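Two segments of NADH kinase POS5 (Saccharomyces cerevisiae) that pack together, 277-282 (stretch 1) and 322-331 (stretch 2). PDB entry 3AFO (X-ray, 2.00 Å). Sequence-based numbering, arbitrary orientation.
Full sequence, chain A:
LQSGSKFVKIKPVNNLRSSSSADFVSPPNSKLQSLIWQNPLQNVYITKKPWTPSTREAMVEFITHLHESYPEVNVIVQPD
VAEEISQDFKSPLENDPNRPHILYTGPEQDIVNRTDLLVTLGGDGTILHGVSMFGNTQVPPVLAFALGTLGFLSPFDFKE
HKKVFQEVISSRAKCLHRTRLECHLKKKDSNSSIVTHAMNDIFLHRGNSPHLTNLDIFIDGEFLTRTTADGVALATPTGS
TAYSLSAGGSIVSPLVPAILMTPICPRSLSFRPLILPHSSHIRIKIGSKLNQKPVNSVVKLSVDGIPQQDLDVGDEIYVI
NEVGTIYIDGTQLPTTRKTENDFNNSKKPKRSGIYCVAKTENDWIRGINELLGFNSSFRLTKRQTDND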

# COMPACT_ATOMS: atom_id res chain seq x y z
N PRO A 277 13.02 16.28 -5.86
CA PRO A 277 13.05 17.67 -6.30
C PRO A 277 13.01 17.78 -7.82
O PRO A 277 13.57 16.91 -8.51
N HIS A 278 12.41 18.84 -8.34
CA HIS A 278 12.37 19.06 -9.78
C HIS A 278 13.79 19.24 -10.35
O HIS A 278 14.02 18.98 -11.53
N SER A 279 14.72 19.64 -9.49
CA SER A 279 16.12 19.87 -9.84
C SER A 279 16.97 18.60 -9.98
O SER A 279 18.14 18.67 -10.38
N SER A 280 16.39 17.45 -9.65
CA SER A 280 17.11 16.16 -9.61
C SER A 280 17.69 15.71 -10.94
O SER A 280 17.13 15.99 -11.98
N HIS A 281 18.80 14.97 -10.87
CA HIS A 281 19.45 14.36 -12.01
C HIS A 281 19.33 12.86 -11.77
O HIS A 281 19.84 12.33 -10.78
N ILE A 282 18.63 12.17 -12.66
CA ILE A 282 18.35 10.76 -12.47
C ILE A 282 19.00 9.98 -13.59
O ILE A 282 18.83 10.31 -14.77
N GLU A 322 12.79 19.65 -17.79
CA GLU A 322 13.13 20.59 -18.87
C GLU A 322 13.96 21.79 -18.37
O GLU A 322 14.96 22.19 -18.99
N VAL A 323 13.54 22.37 -17.24
CA VAL A 323 14.28 23.49 -16.64
C VAL A 323 14.57 23.28 -15.16
O VAL A 323 13.81 22.62 -14.45
N GLY A 324 15.70 23.83 -14.70
CA GLY A 324 16.00 23.94 -13.27
C GLY A 324 16.79 22.81 -12.64
O GLY A 324 16.92 22.76 -11.42
N THR A 325 17.33 21.91 -13.46
CA THR A 325 18.20 20.83 -12.97
C THR A 325 19.43 21.42 -12.28
O THR A 325 20.03 22.38 -12.78
N ILE A 326 19.77 20.88 -11.11
CA ILE A 326 21.02 21.22 -10.43
C ILE A 326 21.99 20.07 -10.65
O ILE A 326 21.68 18.92 -10.34
N TYR A 327 23.15 20.39 -11.23
CA TYR A 327 24.16 19.38 -11.51
C TYR A 327 25.26 19.45 -10.46
O TYR A 327 26.20 20.23 -10.60
N ILE A 328 25.16 18.63 -9.41
CA ILE A 328 26.23 18.60 -8.41
C ILE A 328 27.44 17.88 -9.01
O ILE A 328 27.29 17.02 -9.88
N ASP A 329 28.63 18.26 -8.56
CA ASP A 329 29.86 17.84 -9.23
C ASP A 329 29.98 16.31 -9.27
O ASP A 329 29.90 15.64 -8.24
N GLY A 330 30.13 15.78 -10.48
CA GLY A 330 30.05 14.34 -10.72
C GLY A 330 28.92 14.00 -11.68
O GLY A 330 28.68 12.83 -11.98
N THR A 331 28.21 15.04 -12.14
CA THR A 331 27.16 14.90 -13.14
C THR A 331 27.35 15.97 -14.22
O THR A 331 26.76 15.90 -15.29

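Packing of 277-282 against 322-331 in NADH kinase POS5, two irregular segments joined by one direct hydrogen bond, Ile326 N to Ser279 O (2.8 Å). The type I turn from Pro277 to Ser280 presents that carbonyl; Ser280, chi1 m, points its CA-to-CB bond away from stretch 2, and its OG donates back to Pro277 O (2.9 Å), bracing the turn. The CA-to-CB bond of Ser279 (p) runs sideways, its CB 3.3 Å from Gly324 O and 3.6 Å from CD1 of Ile326, which is in the mt rotamer. That of His278 also runs sideways, but chi1 p and chi2 99° bring its ring nearer: ND1 lies 3.6 Å from Val323 O, which sits at the ring edge. A CB on Gly324 would fall 2.5 Å from His278 CE1, and the backbone angles there themselves call for glycine. Thr325 (m) directs OG1 to a water (2.6 Å), which accepts from it and donates to His278 O (2.9 Å) and Ser280 O (2.6 Å), bridging the segments; Thr325 CG2 lies 3.9 Å from Ser280 O. The CA-to-CB bond of His281 (t, chi2 -87°) points toward stretch 2. Thr331 CB covers one face of the His281 ring, 3.9 Å from its centroid, while His281 CD2 meets Tyr327 CE1 (3.8 Å) rim to rim, planes at 64°. Thr331 (p) keeps OG1 hydrogen-bonded to Ile328 O (2.7 Å), leaving CG2 3.6 Å from His281 ND1.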

# COMPACT_ATOMS: atom_id res chain seq x y z
CB PRO A 277 14.42 18.15 -5.82
CG PRO A 277 14.78 17.26 -4.75
CD PRO A 277 14.24 15.94 -5.12
CB HIS A 278 11.48 20.26 -10.14
CG HIS A 278 12.15 21.58 -9.96
ND1 HIS A 278 12.71 22.28 -11.01
CD2 HIS A 278 12.39 22.31 -8.85
CE1 HIS A 278 13.26 23.39 -10.56
NE2 HIS A 278 13.07 23.44 -9.25
CB SER A 279 16.75 20.79 -8.79
OG SER A 279 16.59 20.24 -7.47
CB SER A 280 16.18 15.05 -9.11
OG SER A 280 15.83 15.27 -7.76
CB HIS A 281 20.92 14.80 -12.05
CG HIS A 281 21.72 14.17 -13.14
ND1 HIS A 281 22.36 12.95 -12.98
CD2 HIS A 281 22.01 14.58 -14.40
CE1 HIS A 281 23.00 12.64 -14.10
NE2 HIS A 281 22.81 13.62 -14.97
CB ILE A 282 16.82 10.47 -12.46
CG1 ILE A 282 16.13 11.30 -11.37
CG2 ILE A 282 16.56 8.95 -12.25
CD1 ILE A 282 14.60 11.32 -11.42
CB GLU A 322 11.84 21.07 -19.53
CG GLU A 322 12.05 21.74 -20.87
CD GLU A 322 10.80 22.43 -21.36
OE1 GLU A 322 9.71 22.19 -20.78
OE2 GLU A 322 10.91 23.21 -22.34
CB VAL A 323 13.53 24.84 -16.82
CG1 VAL A 323 13.65 25.34 -18.27
CG2 VAL A 323 12.07 24.72 -16.39
CB THR A 325 18.65 19.88 -14.10
OG1 THR A 325 17.51 19.39 -14.83
CG2 THR A 325 19.45 18.69 -13.54
CB ILE A 326 20.83 21.50 -8.91
CG1 ILE A 326 19.98 22.75 -8.69
CG2 ILE A 326 22.19 21.66 -8.20
CD1 ILE A 326 19.37 22.84 -7.29
CB TYR A 327 24.77 19.58 -12.91
CG TYR A 327 23.77 19.45 -14.05
CD1 TYR A 327 23.50 18.21 -14.62
CD2 TYR A 327 23.11 20.58 -14.55
CE1 TYR A 327 22.59 18.09 -15.66
CE2 TYR A 327 22.20 20.47 -15.60
CZ TYR A 327 21.95 19.22 -16.15
OH TYR A 327 21.04 19.09 -17.18
CB ILE A 328 25.78 18.01 -7.03
CG1 ILE A 328 25.58 16.50 -7.10
CG2 ILE A 328 24.53 18.74 -6.51
CD1 ILE A 328 25.53 15.83 -5.75
CB ASP A 329 31.09 18.53 -8.61
CG ASP A 329 31.10 20.05 -8.86
OD1 ASP A 329 30.63 20.50 -9.94
OD2 ASP A 329 31.58 20.80 -7.98
CB THR A 331 25.74 15.05 -12.52
OG1 THR A 331 25.61 16.35 -11.93
CG2 THR A 331 25.49 13.98 -11.46
O HOH W 1 15.97 17.89 -13.30